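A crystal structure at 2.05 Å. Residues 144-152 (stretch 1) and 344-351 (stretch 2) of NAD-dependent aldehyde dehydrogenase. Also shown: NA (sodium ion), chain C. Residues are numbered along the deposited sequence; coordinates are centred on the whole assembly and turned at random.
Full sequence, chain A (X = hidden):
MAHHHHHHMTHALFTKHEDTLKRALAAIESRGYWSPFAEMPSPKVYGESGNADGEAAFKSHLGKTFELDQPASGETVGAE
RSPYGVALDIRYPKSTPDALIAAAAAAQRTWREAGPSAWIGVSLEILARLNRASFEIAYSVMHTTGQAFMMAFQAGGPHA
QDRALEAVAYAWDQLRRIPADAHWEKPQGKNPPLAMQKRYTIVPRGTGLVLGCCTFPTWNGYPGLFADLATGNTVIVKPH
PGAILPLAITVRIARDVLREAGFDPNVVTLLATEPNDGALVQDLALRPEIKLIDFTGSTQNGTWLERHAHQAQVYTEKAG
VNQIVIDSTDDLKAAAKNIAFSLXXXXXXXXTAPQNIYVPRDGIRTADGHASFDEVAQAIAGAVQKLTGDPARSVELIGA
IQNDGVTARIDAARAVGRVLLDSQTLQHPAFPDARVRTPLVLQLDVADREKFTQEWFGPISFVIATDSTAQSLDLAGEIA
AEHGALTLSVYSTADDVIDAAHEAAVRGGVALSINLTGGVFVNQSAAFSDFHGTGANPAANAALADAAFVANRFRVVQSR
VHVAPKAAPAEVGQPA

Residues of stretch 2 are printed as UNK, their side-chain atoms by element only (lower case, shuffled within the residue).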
# COMPACT_ATOMS: atom_id res chain seq x y z
N THR A 144 -8.55 -21.62 -24.71
CA THR A 144 -7.17 -21.42 -24.30
C THR A 144 -6.85 -22.07 -22.96
O THR A 144 -5.80 -22.69 -22.82
CB THR A 144 -6.80 -19.92 -24.22
OG1 THR A 144 -7.75 -19.22 -23.40
CG2 THR A 144 -6.78 -19.31 -25.60
N THR A 145 -7.76 -21.95 -21.99
CA THR A 145 -7.52 -22.47 -20.64
C THR A 145 -7.97 -23.91 -20.46
O THR A 145 -7.50 -24.57 -19.54
CB THR A 145 -8.24 -21.61 -19.60
OG1 THR A 145 -9.65 -21.83 -19.70
CG2 THR A 145 -7.94 -20.13 -19.83
N GLY A 146 -8.89 -24.38 -21.30
CA GLY A 146 -9.45 -25.71 -21.14
C GLY A 146 -10.65 -25.79 -20.23
O GLY A 146 -11.16 -26.90 -19.99
N GLN A 147 -11.11 -24.66 -19.69
CA GLN A 147 -12.31 -24.67 -18.87
C GLN A 147 -13.52 -25.12 -19.68
O GLN A 147 -13.68 -24.72 -20.84
CB GLN A 147 -12.57 -23.29 -18.26
CG GLN A 147 -11.68 -23.00 -17.06
CD GLN A 147 -11.72 -21.56 -16.60
OE1 GLN A 147 -12.59 -20.79 -16.99
NE2 GLN A 147 -10.79 -21.21 -15.73
N ALA A 148 -14.35 -25.96 -19.08
CA ALA A 148 -15.63 -26.32 -19.68
C ALA A 148 -16.48 -25.06 -19.86
O ALA A 148 -16.31 -24.06 -19.16
CB ALA A 148 -16.38 -27.35 -18.82
N PHE A 149 -17.41 -25.13 -20.81
CA PHE A 149 -18.05 -23.89 -21.27
C PHE A 149 -18.70 -23.12 -20.13
O PHE A 149 -18.55 -21.89 -20.03
CB PHE A 149 -19.07 -24.17 -22.37
CG PHE A 149 -19.74 -22.90 -22.86
CD1 PHE A 149 -21.03 -22.58 -22.47
CD2 PHE A 149 -19.05 -22.02 -23.67
CE1 PHE A 149 -21.64 -21.41 -22.91
CE2 PHE A 149 -19.64 -20.84 -24.10
CZ PHE A 149 -20.94 -20.54 -23.73
N MET A 150 -19.46 -23.80 -19.27
CA MET A 150 -20.19 -23.08 -18.23
C MET A 150 -19.24 -22.33 -17.31
O MET A 150 -19.48 -21.16 -16.98
CB MET A 150 -21.06 -24.04 -17.42
CG MET A 150 -21.94 -23.36 -16.38
SD MET A 150 -23.18 -22.23 -17.07
CE MET A 150 -24.10 -23.32 -18.17
N MET A 151 -18.13 -22.96 -16.89
CA MET A 151 -17.15 -22.24 -16.08
C MET A 151 -16.43 -21.17 -16.90
O MET A 151 -16.12 -20.09 -16.38
CB MET A 151 -16.13 -23.22 -15.49
CG MET A 151 -15.01 -22.49 -14.75
SD MET A 151 -13.80 -23.60 -13.98
CE MET A 151 -14.81 -24.30 -12.69
N ALA A 152 -16.13 -21.46 -18.16
CA ALA A 152 -15.48 -20.45 -18.98
C ALA A 152 -16.34 -19.20 -19.08
O ALA A 152 -15.84 -18.08 -18.95
CB ALA A 152 -15.19 -21.03 -20.37
N UNK A 344 -12.62 -32.22 -8.45
CA UNK A 344 -12.92 -32.50 -9.85
C UNK A 344 -13.09 -31.25 -10.72
O UNK A 344 -12.78 -31.29 -11.91
c UNK A 344 -14.19 -33.35 -9.94
N UNK A 345 -13.57 -30.16 -10.13
CA UNK A 345 -13.83 -28.91 -10.84
C UNK A 345 -12.62 -28.45 -11.64
O UNK A 345 -11.57 -28.13 -11.06
c UNK A 345 -15.67 -27.46 -9.61
c UNK A 345 -14.22 -27.84 -9.82
c UNK A 345 -15.70 -26.34 -8.59
c UNK A 345 -16.32 -27.02 -10.91
N UNK A 346 -12.75 -28.43 -12.96
CA UNK A 346 -11.67 -27.97 -13.83
C UNK A 346 -10.38 -28.76 -13.56
O UNK A 346 -9.27 -28.24 -13.70
c UNK A 346 -9.79 -24.65 -14.23
c UNK A 346 -10.49 -25.78 -14.63
c UNK A 346 -9.34 -25.65 -16.77
c UNK A 346 -8.66 -24.53 -16.32
c UNK A 346 -8.89 -24.03 -15.06
c UNK A 346 -11.47 -26.45 -13.67
o UNK A 346 -7.76 -23.88 -17.12
c UNK A 346 -10.25 -26.28 -15.91
N UNK A 347 -10.52 -30.03 -13.16
CA UNK A 347 -9.38 -30.93 -12.98
C UNK A 347 -8.35 -30.36 -12.01
O UNK A 347 -7.14 -30.48 -12.21
c UNK A 347 -8.72 -31.30 -14.31
o UNK A 347 -9.63 -31.95 -15.19
N UNK A 348 -8.85 -29.75 -10.93
CA UNK A 348 -7.98 -29.21 -9.89
C UNK A 348 -7.09 -28.07 -10.33
O UNK A 348 -6.14 -27.74 -9.61
N UNK A 349 -7.39 -27.44 -11.47
CA UNK A 349 -6.58 -26.35 -12.01
C UNK A 349 -7.06 -24.98 -11.53
O UNK A 349 -6.75 -23.96 -12.17
n UNK A 349 -7.40 -28.12 -15.98
o UNK A 349 -5.19 -27.94 -16.37
c UNK A 349 -6.14 -27.92 -15.58
c UNK A 349 -5.91 -27.70 -14.09
c UNK A 349 -6.57 -26.42 -13.54
N UNK A 350 -7.77 -24.92 -10.42
CA UNK A 350 -8.15 -23.66 -9.80
C UNK A 350 -7.16 -23.35 -8.69
O UNK A 350 -6.70 -24.26 -7.99
c UNK A 350 -10.54 -24.19 -10.27
s UNK A 350 -12.19 -24.28 -9.61
c UNK A 350 -12.58 -22.53 -9.46
c UNK A 350 -9.57 -23.73 -9.25
N UNK A 351 -6.80 -22.07 -8.56
CA UNK A 351 -5.86 -21.69 -7.51
C UNK A 351 -6.43 -21.92 -6.11
O UNK A 351 -5.67 -21.94 -5.14
s UNK A 351 -6.83 -19.08 -7.70
c UNK A 351 -5.45 -20.22 -7.68
NA NA C . -4.92 -29.01 -7.53
O HOH W 1 -3.45 -27.53 -9.05
O HOH W 2 -2.96 -30.07 -6.40
O HOH W 3 -5.08 -27.42 -5.48
O HOH W 4 -6.32 -30.97 -6.22

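Position 344 carries a single side-chain carbon and no further atoms, and it lies out of reach of stretch 1; one carbon beyond CA defines Ala344. Position 345 has four carbons, forked at the second, with no heteroatom. Its CA-to-CB bond points sideways, but the end of the side chain comes nearer, one terminal carbon lying 3.6 Å from CE of Met151. A four-carbon side chain forked at that point is Leu345, and the touching atom is CD2.

At position 346 one carbon leads to a six-carbon ring that bears one oxygen. The CA-to-CB bond points toward stretch 1, and the oxygen on the ring lies 2.5 Å from Thr145 O, which sits at the ring edge near its plane. Over one face sits Gln147, whose CG is 3.4 Å from the ring centroid and only 9° off the normal, a CH-pi arrangement. The pattern is a phenol, Tyr346, and its OH donates the short hydrogen bond to Thr145 O.

Position 347 has one carbon followed by one oxygen and makes no contact with stretch 1, so it is Ser347. Position 348 has no side-chain atoms and is therefore Gly348. Its positive phi of 65° favours glycine, and an ideal CB would be crowded by the sodium ion at 3.1 Å; the backbone atom Gly348 O binds NA at 2.7 Å, alongside four waters.

Position 349 shows three carbons, the third carrying one oxygen and one nitrogen. Although its CA-to-CB bond points toward stretch 1, its nitrogen stays 5.0 Å from Thr145 O. An amide at the end of a two-methylene chain is Gln349. The amide stays within its own stretch for its bond, Gln349 NE2 donating to Tyr346 O at 3.0 Å with an N-H...acceptor angle of 166°. At position 350, two carbons, a sulfur and a last carbon form an unbranched thioether whose sulfur lies 4.0 Å from Met151 CE: Met350. Position 351 ends in one carbon and one sulfur, out of reach of stretch 1: Cys351.

The contact buries 274 Å² in total and centres on Tyr346, which contributes 105 Å². Its hydroxyl is anchored by a carbonyl at the end of a helical segment. Gln147 N donates to Thr145 OG1 at 3.2 Å, linking the two residues that flank Gly146. Gly146 adds close packing, its C lying 3.7 Å from Tyr346 CE1. Met151 supplies the apolar part: its SD is 3.7 Å from Tyr346 CB and stands obliquely to the ring, 4.8 Å from the centroid, while its CE meets Leu345 and Met350.

Stretch 2 (344-351) ALYSGQMC
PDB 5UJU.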